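Local coordinates for C381 turret protein (Sulfolobus turreted icosahedral virus, PDB 4IND) that probably builds the turrets of an archaeal icosahedral virus, assembling as a pentamer of chains that each carry three jelly-roll domains in a row, at residues Asp29-Ser34 with Ala67-Asp72; Gln44-Tyr47 with Asn52-Ile55; Thr192-Phe197 with Gly247-Pro252; Gly200-Ser205 with Val228-Thr233; Leu354-Gly359 with Val365-Ile370. All coordinates share one frame; numbering follows the deposited sequence.

Contact 1. Residues Asp29-Ser34 with Ala67-Asp72; sequences DAFVNS and ASIIID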
# COMPACT_ATOMS: atom_id res chain seq x y z
N ASP A 29 -2.35 18.11 35.69
CA ASP A 29 -3.12 17.34 36.69
C ASP A 29 -3.16 15.85 36.36
O ASP A 29 -3.04 15.01 37.23
CB ASP A 29 -4.55 17.87 36.82
CG ASP A 29 -4.62 19.25 37.44
OD1 ASP A 29 -3.60 19.77 37.97
OD2 ASP A 29 -5.73 19.84 37.40
N ALA A 30 -3.33 15.54 35.07
CA ALA A 30 -3.35 14.14 34.66
C ALA A 30 -1.96 13.52 34.81
O ALA A 30 -1.81 12.43 35.35
CB ALA A 30 -3.84 14.02 33.24
N PHE A 31 -0.94 14.24 34.32
CA PHE A 31 0.46 13.82 34.33
C PHE A 31 0.91 13.37 35.72
O PHE A 31 1.53 12.31 35.88
CB PHE A 31 1.33 14.99 33.82
CG PHE A 31 2.77 14.64 33.57
CD1 PHE A 31 3.14 13.88 32.47
CD2 PHE A 31 3.78 15.18 34.39
CE1 PHE A 31 4.50 13.61 32.21
CE2 PHE A 31 5.12 14.91 34.15
CZ PHE A 31 5.49 14.12 33.06
N VAL A 32 0.58 14.15 36.74
CA VAL A 32 1.02 13.85 38.10
C VAL A 32 0.01 12.95 38.87
O VAL A 32 0.10 12.81 40.08
CB VAL A 32 1.35 15.14 38.87
CG1 VAL A 32 2.35 15.97 38.08
CG2 VAL A 32 0.06 15.96 39.17
N ASN A 33 -0.94 12.37 38.15
CA ASN A 33 -1.81 11.32 38.70
C ASN A 33 -1.79 10.12 37.74
O ASN A 33 -2.79 9.42 37.57
CB ASN A 33 -3.23 11.85 38.88
CG ASN A 33 -4.15 10.87 39.63
OD1 ASN A 33 -3.69 9.94 40.31
ND2 ASN A 33 -5.45 11.11 39.53
N SER A 34 -0.66 9.90 37.10
CA SER A 34 -0.57 8.76 36.18
C SER A 34 0.84 8.27 35.98
O SER A 34 1.13 7.10 36.21
CB SER A 34 -1.20 9.11 34.83
OG SER A 34 -0.64 10.29 34.31
N ALA A 67 13.24 13.04 40.02
CA ALA A 67 11.88 12.60 39.70
C ALA A 67 11.98 11.51 38.63
O ALA A 67 13.05 11.28 38.08
CB ALA A 67 11.06 13.77 39.21
N SER A 68 10.86 10.85 38.35
CA SER A 68 10.83 9.83 37.32
C SER A 68 9.55 9.94 36.51
O SER A 68 8.52 10.38 37.01
CB SER A 68 10.88 8.43 37.93
OG SER A 68 12.01 8.27 38.76
N ILE A 69 9.63 9.54 35.25
CA ILE A 69 8.42 9.27 34.49
C ILE A 69 8.39 7.76 34.29
O ILE A 69 9.39 7.15 33.91
CB ILE A 69 8.44 9.99 33.15
CG1 ILE A 69 8.38 11.50 33.39
CG2 ILE A 69 7.24 9.54 32.29
CD1 ILE A 69 8.66 12.33 32.15
N ILE A 70 7.26 7.15 34.60
CA ILE A 70 7.11 5.71 34.53
C ILE A 70 5.75 5.39 33.89
O ILE A 70 4.70 5.81 34.40
CB ILE A 70 7.16 5.07 35.94
CG1 ILE A 70 8.50 5.37 36.63
CG2 ILE A 70 6.99 3.57 35.85
CD1 ILE A 70 8.64 4.69 38.01
N ILE A 71 5.77 4.65 32.78
CA ILE A 71 4.53 4.32 32.08
C ILE A 71 4.35 2.81 31.90
O ILE A 71 5.00 2.22 31.04
CB ILE A 71 4.49 4.99 30.69
CG1 ILE A 71 4.88 6.46 30.80
CG2 ILE A 71 3.09 4.87 30.08
CD1 ILE A 71 5.06 7.18 29.43
N ASP A 72 3.47 2.19 32.68
CA ASP A 72 3.20 0.77 32.44
C ASP A 72 1.80 0.55 31.86
O ASP A 72 1.36 -0.58 31.68
CB ASP A 72 3.42 -0.07 33.70
CG ASP A 72 2.25 -0.02 34.66
OD1 ASP A 72 1.99 -1.01 35.39
OD2 ASP A 72 1.56 1.03 34.68

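Contact 2. Residues Gln44-Tyr47 with Asn52-Ile55; sequences QISY and NTKI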
# COMPACT_ATOMS: atom_id res chain seq x y z
N GLN A 44 7.75 30.02 36.72
CA GLN A 44 7.73 30.72 35.45
C GLN A 44 9.07 30.52 34.74
O GLN A 44 10.13 30.85 35.29
CB GLN A 44 7.42 32.20 35.66
CG GLN A 44 7.20 32.92 34.34
CD GLN A 44 6.43 34.21 34.49
OE1 GLN A 44 5.19 34.22 34.56
NE2 GLN A 44 7.16 35.31 34.53
N ILE A 45 9.01 29.98 33.54
CA ILE A 45 10.18 29.59 32.76
C ILE A 45 10.27 30.48 31.52
O ILE A 45 9.28 30.68 30.81
CB ILE A 45 10.03 28.10 32.29
CG1 ILE A 45 10.09 27.15 33.49
CG2 ILE A 45 11.05 27.74 31.22
CD1 ILE A 45 11.26 27.37 34.40
N SER A 46 11.45 31.00 31.23
CA SER A 46 11.64 31.84 30.06
C SER A 46 12.84 31.36 29.25
O SER A 46 13.88 31.03 29.81
CB SER A 46 11.91 33.29 30.49
OG SER A 46 10.88 33.79 31.31
N TYR A 47 12.71 31.34 27.93
CA TYR A 47 13.88 31.06 27.09
C TYR A 47 13.73 31.71 25.73
O TYR A 47 12.64 32.09 25.33
CB TYR A 47 14.14 29.55 26.96
CG TYR A 47 13.02 28.71 26.34
CD1 TYR A 47 13.03 28.39 24.99
CD2 TYR A 47 11.98 28.22 27.11
CE1 TYR A 47 12.03 27.60 24.42
CE2 TYR A 47 10.96 27.44 26.55
CZ TYR A 47 10.99 27.14 25.21
OH TYR A 47 9.98 26.36 24.67
N ASN A 52 13.23 36.28 20.69
CA ASN A 52 12.02 36.53 21.48
C ASN A 52 12.01 35.65 22.71
O ASN A 52 12.58 34.57 22.71
CB ASN A 52 10.78 36.27 20.62
CG ASN A 52 10.72 37.19 19.42
OD1 ASN A 52 10.40 38.37 19.54
ND2 ASN A 52 11.06 36.66 18.25
N THR A 53 11.38 36.13 23.78
CA THR A 53 11.34 35.36 25.02
C THR A 53 10.00 34.65 25.21
O THR A 53 8.98 35.28 25.47
CB THR A 53 11.63 36.24 26.22
OG1 THR A 53 12.91 36.87 26.05
CG2 THR A 53 11.66 35.42 27.48
N LYS A 54 10.03 33.33 25.08
CA LYS A 54 8.85 32.52 25.35
C LYS A 54 8.72 32.36 26.86
O LYS A 54 9.69 32.03 27.54
CB LYS A 54 8.98 31.15 24.69
CG LYS A 54 7.86 30.17 25.03
CD LYS A 54 7.95 28.89 24.16
CE LYS A 54 7.17 27.76 24.80
NZ LYS A 54 6.86 26.64 23.84
N ILE A 55 7.53 32.62 27.40
CA ILE A 55 7.32 32.50 28.83
C ILE A 55 6.19 31.50 29.10
O ILE A 55 5.08 31.67 28.58
CB ILE A 55 6.97 33.86 29.44
CG1 ILE A 55 8.06 34.88 29.14
CG2 ILE A 55 6.77 33.74 30.94
CD1 ILE A 55 7.76 36.28 29.70

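Contact 3. Residues Thr192-Phe197 with Gly247-Pro252; sequences TTFTNF and GGLGVP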
# COMPACT_ATOMS: atom_id res chain seq x y z
N THR A 192 47.10 6.31 21.64
CA THR A 192 46.98 5.04 20.95
C THR A 192 46.33 5.27 19.60
O THR A 192 45.36 6.02 19.47
CB THR A 192 46.12 4.05 21.74
OG1 THR A 192 46.67 3.88 23.05
CG2 THR A 192 46.04 2.70 21.04
N THR A 193 46.86 4.62 18.58
CA THR A 193 46.26 4.71 17.27
C THR A 193 45.54 3.41 16.96
O THR A 193 46.12 2.33 17.01
CB THR A 193 47.30 5.02 16.19
OG1 THR A 193 47.91 6.28 16.49
CG2 THR A 193 46.66 5.08 14.82
N PHE A 194 44.26 3.51 16.65
CA PHE A 194 43.46 2.31 16.50
C PHE A 194 43.33 1.89 15.06
O PHE A 194 43.33 2.71 14.15
CB PHE A 194 42.08 2.51 17.13
CG PHE A 194 42.15 2.83 18.59
CD1 PHE A 194 42.14 1.81 19.53
CD2 PHE A 194 42.26 4.14 19.02
CE1 PHE A 194 42.23 2.09 20.88
CE2 PHE A 194 42.33 4.43 20.36
CZ PHE A 194 42.32 3.41 21.30
N THR A 195 43.22 0.59 14.86
CA THR A 195 42.92 0.13 13.53
C THR A 195 41.75 -0.84 13.56
O THR A 195 41.66 -1.71 14.42
CB THR A 195 44.14 -0.47 12.87
OG1 THR A 195 44.69 -1.46 13.73
CG2 THR A 195 45.19 0.61 12.64
N ASN A 196 40.84 -0.68 12.60
CA ASN A 196 39.61 -1.47 12.59
C ASN A 196 38.94 -1.46 13.96
O ASN A 196 38.58 -2.51 14.51
CB ASN A 196 39.86 -2.88 12.08
CG ASN A 196 40.30 -2.89 10.64
OD1 ASN A 196 39.91 -2.03 9.85
ND2 ASN A 196 41.12 -3.87 10.27
N PHE A 197 38.79 -0.26 14.49
CA PHE A 197 38.11 0.01 15.74
C PHE A 197 36.64 -0.35 15.65
O PHE A 197 35.88 0.29 14.91
CB PHE A 197 38.24 1.50 16.05
CG PHE A 197 37.64 1.91 17.36
CD1 PHE A 197 38.43 1.98 18.50
CD2 PHE A 197 36.32 2.27 17.44
CE1 PHE A 197 37.89 2.37 19.71
CE2 PHE A 197 35.76 2.67 18.65
CZ PHE A 197 36.55 2.73 19.79
N GLY A 247 33.94 0.39 28.33
CA GLY A 247 33.73 1.57 29.16
C GLY A 247 34.95 2.39 29.57
O GLY A 247 34.86 3.62 29.71
N GLY A 248 36.09 1.74 29.77
CA GLY A 248 37.24 2.46 30.28
C GLY A 248 38.28 2.84 29.24
O GLY A 248 39.39 3.26 29.58
N LEU A 249 37.93 2.70 27.97
CA LEU A 249 38.92 2.87 26.90
C LEU A 249 39.49 4.29 26.79
O LEU A 249 40.66 4.46 26.46
CB LEU A 249 38.35 2.43 25.55
CG LEU A 249 39.43 2.14 24.51
CD1 LEU A 249 40.31 1.01 24.98
CD2 LEU A 249 38.84 1.82 23.16
N GLY A 250 38.69 5.32 27.03
CA GLY A 250 39.18 6.68 26.94
C GLY A 250 38.94 7.31 25.57
O GLY A 250 39.66 8.23 25.14
N VAL A 251 37.94 6.80 24.87
CA VAL A 251 37.53 7.35 23.59
C VAL A 251 36.05 7.68 23.58
O VAL A 251 35.24 6.92 23.03
CB VAL A 251 37.82 6.38 22.44
CG1 VAL A 251 37.54 7.05 21.11
CG2 VAL A 251 39.26 5.89 22.50
N PRO A 252 35.67 8.81 24.18
CA PRO A 252 34.24 9.15 24.21
C PRO A 252 33.69 9.45 22.81
O PRO A 252 34.38 10.10 22.00
CB PRO A 252 34.18 10.40 25.08
CG PRO A 252 35.58 10.94 25.11
CD PRO A 252 36.48 9.74 24.98

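Contact 4. Residues Gly200-Ser205 with Val228-Thr233; sequences GTISTS and VYLKIT. With 2HP (dihydrogenphosphate ion), chain B.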
# COMPACT_ATOMS: atom_id res chain seq x y z
N GLY A 200 30.69 -0.69 17.73
CA GLY A 200 29.51 -1.39 18.22
C GLY A 200 28.99 -2.37 17.19
O GLY A 200 29.66 -2.64 16.20
N THR A 201 27.79 -2.90 17.43
CA THR A 201 27.17 -3.85 16.52
C THR A 201 25.69 -3.57 16.45
O THR A 201 25.08 -3.09 17.41
CB THR A 201 27.33 -5.30 16.99
OG1 THR A 201 26.71 -5.45 18.27
CG2 THR A 201 28.80 -5.67 17.09
N ILE A 202 25.11 -3.88 15.30
CA ILE A 202 23.67 -3.91 15.15
C ILE A 202 23.28 -5.35 14.88
O ILE A 202 23.88 -6.01 14.04
CB ILE A 202 23.22 -2.99 14.02
CG1 ILE A 202 23.42 -1.54 14.45
CG2 ILE A 202 21.74 -3.23 13.69
CD1 ILE A 202 23.34 -0.56 13.32
N SER A 203 22.30 -5.87 15.61
CA SER A 203 21.93 -7.25 15.40
C SER A 203 20.44 -7.52 15.58
O SER A 203 19.73 -6.75 16.24
CB SER A 203 22.74 -8.16 16.32
OG SER A 203 22.58 -7.79 17.67
N THR A 204 19.98 -8.59 14.95
CA THR A 204 18.71 -9.24 15.25
C THR A 204 19.14 -10.56 15.85
O THR A 204 20.34 -10.79 16.03
CB THR A 204 17.86 -9.49 13.99
OG1 THR A 204 18.60 -10.33 13.09
CG2 THR A 204 17.54 -8.18 13.30
N SER A 205 18.21 -11.45 16.16
CA SER A 205 18.59 -12.73 16.76
C SER A 205 19.71 -13.44 15.98
O SER A 205 19.70 -13.49 14.74
CB SER A 205 17.38 -13.65 16.90
OG SER A 205 16.47 -13.14 17.85
N VAL A 228 24.31 1.49 7.72
CA VAL A 228 24.11 0.08 7.39
C VAL A 228 22.63 -0.17 7.11
O VAL A 228 21.80 0.70 7.33
CB VAL A 228 24.61 -0.84 8.51
CG1 VAL A 228 26.10 -0.63 8.72
CG2 VAL A 228 23.84 -0.58 9.79
N TYR A 229 22.30 -1.35 6.59
CA TYR A 229 20.93 -1.61 6.19
C TYR A 229 20.52 -2.98 6.71
O TYR A 229 21.32 -3.90 6.73
CB TYR A 229 20.82 -1.58 4.66
CG TYR A 229 21.31 -0.30 4.01
CD1 TYR A 229 20.46 0.76 3.78
CD2 TYR A 229 22.63 -0.18 3.59
CE1 TYR A 229 20.91 1.93 3.15
CE2 TYR A 229 23.08 0.99 2.98
CZ TYR A 229 22.21 2.04 2.77
OH TYR A 229 22.64 3.19 2.17
N LEU A 230 19.26 -3.11 7.12
CA LEU A 230 18.71 -4.38 7.57
C LEU A 230 17.53 -4.74 6.72
O LEU A 230 16.62 -3.93 6.57
CB LEU A 230 18.19 -4.26 9.01
CG LEU A 230 19.18 -4.03 10.13
CD1 LEU A 230 18.42 -3.96 11.47
CD2 LEU A 230 20.15 -5.17 10.13
N LYS A 231 17.52 -5.95 6.19
CA LYS A 231 16.30 -6.45 5.58
C LYS A 231 15.48 -7.21 6.61
O LYS A 231 15.84 -8.32 7.03
CB LYS A 231 16.58 -7.33 4.37
CG LYS A 231 15.27 -7.84 3.74
CD LYS A 231 15.48 -8.70 2.50
CE LYS A 231 14.11 -9.04 1.93
NZ LYS A 231 14.19 -9.89 0.72
N ILE A 232 14.39 -6.61 7.07
CA ILE A 232 13.53 -7.28 8.03
C ILE A 232 12.47 -8.05 7.27
O ILE A 232 11.52 -7.47 6.75
CB ILE A 232 12.86 -6.27 8.98
CG1 ILE A 232 13.94 -5.41 9.67
CG2 ILE A 232 11.97 -6.99 10.01
CD1 ILE A 232 14.84 -6.21 10.63
N THR A 233 12.65 -9.36 7.15
CA THR A 233 11.64 -10.22 6.53
C THR A 233 10.34 -10.07 7.31
O THR A 233 9.25 -10.02 6.73
CB THR A 233 12.08 -11.67 6.56
OG1 THR A 233 13.25 -11.82 5.75
CG2 THR A 233 10.98 -12.60 6.05
P 2HP B . 15.82 -8.53 -2.17
O1 2HP B . 17.04 -8.51 -3.04
O2 2HP B . 16.19 -7.62 -1.04
O3 2HP B . 15.55 -10.00 -1.70
O4 2HP B . 14.59 -7.92 -2.90

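Contact 5. Residues Leu354-Gly359 with Val365-Ile370; sequences LVANGG and VTITLI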
# COMPACT_ATOMS: atom_id res chain seq x y z
N LEU A 354 32.65 -21.83 -5.04
CA LEU A 354 32.75 -22.83 -6.10
C LEU A 354 33.47 -24.05 -5.55
O LEU A 354 34.57 -23.94 -4.99
CB LEU A 354 33.53 -22.29 -7.29
CG LEU A 354 33.60 -23.21 -8.50
CD1 LEU A 354 32.24 -23.31 -9.18
CD2 LEU A 354 34.64 -22.71 -9.49
N VAL A 355 32.83 -25.20 -5.69
CA VAL A 355 33.45 -26.44 -5.26
C VAL A 355 33.78 -27.23 -6.51
O VAL A 355 32.91 -27.48 -7.33
CB VAL A 355 32.52 -27.25 -4.34
CG1 VAL A 355 33.20 -28.54 -3.90
CG2 VAL A 355 32.12 -26.42 -3.12
N ALA A 356 35.04 -27.59 -6.67
CA ALA A 356 35.47 -28.23 -7.90
C ALA A 356 36.50 -29.30 -7.61
O ALA A 356 37.17 -29.27 -6.57
CB ALA A 356 36.04 -27.19 -8.87
N ASN A 357 36.62 -30.25 -8.53
CA ASN A 357 37.60 -31.31 -8.40
C ASN A 357 37.97 -31.83 -9.78
O ASN A 357 37.17 -31.73 -10.73
CB ASN A 357 37.05 -32.44 -7.52
CG ASN A 357 38.13 -33.37 -7.02
OD1 ASN A 357 39.31 -33.23 -7.37
ND2 ASN A 357 37.75 -34.33 -6.19
N GLY A 358 39.17 -32.37 -9.90
CA GLY A 358 39.65 -32.84 -11.19
C GLY A 358 41.14 -32.62 -11.36
O GLY A 358 41.83 -32.21 -10.43
N GLY A 359 41.64 -32.89 -12.56
CA GLY A 359 43.06 -32.77 -12.84
C GLY A 359 43.84 -33.83 -12.09
O GLY A 359 43.25 -34.71 -11.46
N VAL A 365 44.37 -28.75 -14.30
CA VAL A 365 43.40 -28.11 -15.18
C VAL A 365 42.95 -26.81 -14.54
O VAL A 365 42.63 -26.77 -13.35
CB VAL A 365 42.16 -28.99 -15.38
CG1 VAL A 365 41.28 -28.43 -16.49
CG2 VAL A 365 42.55 -30.42 -15.67
N THR A 366 42.92 -25.75 -15.34
CA THR A 366 42.47 -24.45 -14.85
C THR A 366 41.13 -24.09 -15.48
O THR A 366 40.99 -24.04 -16.70
CB THR A 366 43.50 -23.33 -15.14
OG1 THR A 366 44.70 -23.58 -14.40
CG2 THR A 366 42.93 -21.98 -14.74
N ILE A 367 40.14 -23.86 -14.63
CA ILE A 367 38.83 -23.43 -15.08
C ILE A 367 38.58 -22.01 -14.63
O ILE A 367 39.16 -21.56 -13.63
CB ILE A 367 37.73 -24.32 -14.53
CG1 ILE A 367 37.78 -24.31 -13.00
CG2 ILE A 367 37.88 -25.75 -15.04
CD1 ILE A 367 36.67 -25.11 -12.36
N THR A 368 37.74 -21.30 -15.35
CA THR A 368 37.46 -19.91 -15.02
C THR A 368 35.97 -19.70 -14.91
O THR A 368 35.22 -19.99 -15.85
CB THR A 368 38.04 -18.97 -16.08
OG1 THR A 368 39.47 -19.11 -16.10
CG2 THR A 368 37.69 -17.52 -15.75
N LEU A 369 35.54 -19.22 -13.74
CA LEU A 369 34.16 -18.92 -13.47
C LEU A 369 33.93 -17.44 -13.78
O LEU A 369 34.73 -16.60 -13.40
CB LEU A 369 33.85 -19.18 -12.00
CG LEU A 369 32.50 -18.69 -11.48
CD1 LEU A 369 31.39 -19.50 -12.12
CD2 LEU A 369 32.42 -18.77 -9.95
N ILE A 370 32.86 -17.14 -14.50
CA ILE A 370 32.40 -15.77 -14.58
C ILE A 370 31.02 -15.72 -13.96
O ILE A 370 30.24 -16.68 -14.02
CB ILE A 370 32.38 -15.22 -16.02
CG1 ILE A 370 31.30 -15.89 -16.84
CG2 ILE A 370 33.73 -15.40 -16.70
CD1 ILE A 370 31.42 -15.59 -18.32

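Contact 1. Residues Asp29-Ser34 with Ala67-Asp72
Two torsions bring Phe31 and Ile69 together. The phenyl of Phe31 hangs from a bond that sets CG opposite the backbone N (chi1 -171°), which lets the ring reach toward strand 67-71. Ile69 places CG1 beside its own backbone N (chi1 -67°) and continues nearly straight, delivering CD1 to the ring. The two side chains cross at about a right angle. CD1 of Ile69 lies at the ring edge, near the ring plane, 3.8 Å from CZ of Phe31, and CG1 of Ile69 is 3.9 Å from the same CZ. The touch is thus made at the far end of the ring, between apolar groups that are both buried. This is the flank of the first jelly-roll domain, of the galactose-binding type, where the end of helix 25-31 abuts strand 67-71; Tyr20 meets Phe31 edge-to-face, and Phe143 of strand 138-147 packs against Ile69. Farther along, the chain leaves helical geometry at Val32 and sets Ser34 beside Ile70, a mere backbone proximity with Ser34 O and Ile70 O 4.2 Å apart. Ser34 OG bonds to Ala30 O at 2.7 Å, reaching it from above the carbonyl plane, while Asn33 N reaches Ala30 O at 2.9 Å from the opposite face.

Contact 2. Residues Gln44-Tyr47 with Asn52-Ile55
Tyr47 and Lys54 lie side by side and point the same way, a phenol ring running along an extended lysine chain. Tyr47 CG sits between its backbone N and carbonyl carbon (chi1 60°), which turns the ring toward the neighbouring strand; Lys54 is straight from CB to NZ. Its CD stands oblique to the ring, 3.7 Å from Tyr47 CZ, and its CE is 3.1 Å from Tyr47 OH. The two polar ends share a partner in another chain: Asp72 of a neighbouring subunit takes a salt bridge from Lys54 NZ on OD2 and is hydrogen-bonded to Tyr47 OH through OD1, so the alignment of the pair suits one carboxylate.

On the face of Ser46 and Ile55 the touches are van der Waals, made largely by aliphatic carbons. Gln44 and Ile55 cross obliquely, with Gln44 CG 3.5 Å from Ile55 CG2, and Ser46 CB lies 3.7 Å from Thr53 CG2. Between the two faces, Tyr47 N gives a bond to Lys54 O (3.1 Å) and Lys54 N returns one to Tyr47 O (2.9 Å), which fixes the register; Ser46 and Ile55 form the adjacent non-hydrogen-bonded pair. Strand directions differ by 156°. Residues 53-55 also pair in parallel with a strand of the neighbouring subunit, so this is an antiparallel beta hairpin built into a sheet that continues across the subunit interface.

Contact 3. Residues Thr192-Phe197 with Gly247-Pro252
CD2 of Leu249 meets two phenylalanines at once: it lies 3.6 Å from Phe197 CE1, at the edge and near the plane of that ring, and 4.1 Å from Phe194 CE1. At one end of the second galactose-binding-like jelly roll, the start of strand 194-203 is thus covered by the loop between strands 238-243 and 253-262. Val251 adds the second touch from the loop, its CG2 4.0 Å from Phe194 CE2. In every pair the side chains come from opposite directions, and the contact is entirely apolar.

Behind this first shell, the backbone of 192-197 sets where the two rings stand. The chain turns a corner between Phe194 and Phe197, yet both direct their CB toward the loop, Phe194 with CG beside its backbone N and Phe197 with CG anti to it (chi1 -177°). Loop geometry does the same for the other partners: Gly250, at positive phi (93°), separates Leu249 and Val251, both of which face the rings. Around the rings, Tyr245 meets Phe197 and Ile216 of strand 215-216 packs against both phenylalanines; farther out, Thr189 OG1 gives Gly250 O a hydrogen bond. The Phe194 ring has an atom of its own segment over each face, both offset toward the rim: Phe197 CE1 stands 4.3 Å above one, and Thr192 CG2 stands 3.8 Å above the other.

Contact 4. Residues Gly200-Ser205 with Val228-Thr233
Ile202 and Val228 reach toward each other tip to tip, with Ile202 CD1 3.6 Å from Val228 CG2. The pair lies inside the second jelly roll, where strand 194-203 of one sheet faces strand 221-232 of the other; their touching parts run within 12° of the same direction, and no backbone pairing joins them. Ile202 owes its reach to an extended chain, with CD1 anti to CA (chi2 166°), while Val228 offers the CG2 that occupies the crowded position between its backbone N and carbonyl carbon. The other branch of Ile202 serves the next residue facing it: Ile202 CG2 approaches Leu230 CD1 at 4.1 Å. One isoleucine therefore touches two partners, one with each branch, and Ile180, Val239 and Phe241 of neighbouring strands close in on it.

Packing thins toward the ends of both strands. Thr204 CG2 and Ile232 CD1 are 4.3 Å apart, and Ser205, exposed, touches a bound phosphate. On the outer side of strand 221-232, turned from the sandwich interior, Lys231 extends fully to a different dihydrogenphosphate ion, which His296 of the third domain also binds through NE2; Glu348 makes only a long, weak ion pair with the lysine. This anion thus lies where the second and third domains meet. Lys231 holds it by one hydrogen bond, from Lys231 NZ to phosphate O3 at 2.8 Å, with phosphate O2 3.5 Å from the same NZ.

Contact 5. Residues Leu354-Gly359 with Val365-Ile370
Ile367 supplies the tip on which two residues of the facing strand rest. Its CG1 stands between the backbone N and the carbonyl carbon (chi1 58°), and from there the chain runs out straight, so that CD1 is carried toward segment 354-359. Ile367 CD1 lies 4.1 Å from Ala356 CB and 4.3 Å from Leu354 CD2. Leu354 has CG anti to the backbone N (chi1 -175°), and its CD2 branch touches not only that methyl but also, at 4.4 Å, Leu369 CB. Leu369 adopts a similar leucine rotamer from the opposing strand. Such separations make these loose van der Waals contacts.

The two strands belong to the two sheets of the third jelly roll, the nucleoplasmin-like/VP domain: 351-358 lies in one and 365-377 in the other. Their axes pass 8.9 Å apart at 152°, roughly antiparallel, a separation that suits layers joined by side chains. Cys314 of strand 311-319 and Val304 of strand 295-305 pack against Ile367.

Toward the connecting loop the backbones draw closer, and the contact changes character. Gly359 has no side chain, and Val365, with CG1 anti to the backbone N, sets CG2 directly on the glycine backbone, 3.7 Å from Gly359 CA. Two residues before that glycine, the side chain of Asn357 turns forward along its own strand, and Gly358 N gives Asn357 OD1 a weak, bent hydrogen bond of 2.7 Å.

Overall arrangement
From the N terminus, contact 1 closes a loop of mostly strand, linking the end of helix 25-31 to strand 67-71 in the first domain. Contact 2 is nested within that loop: it is the short hairpin whose second strand leads on to 67-71, its centre about 25 Å from that of contact 1. In the second domain the nesting recurs, contact 3 closing the long excursion from 192 to 252 and contact 4 lying inside it, both drawing on strand 194-203. Contact 5 follows in series and joins the two sheets of the third domain across a short loop. No two loops cross, and contacts 1 and 5 lie on opposite sides of the chain's centre, about 69 Å apart between centres.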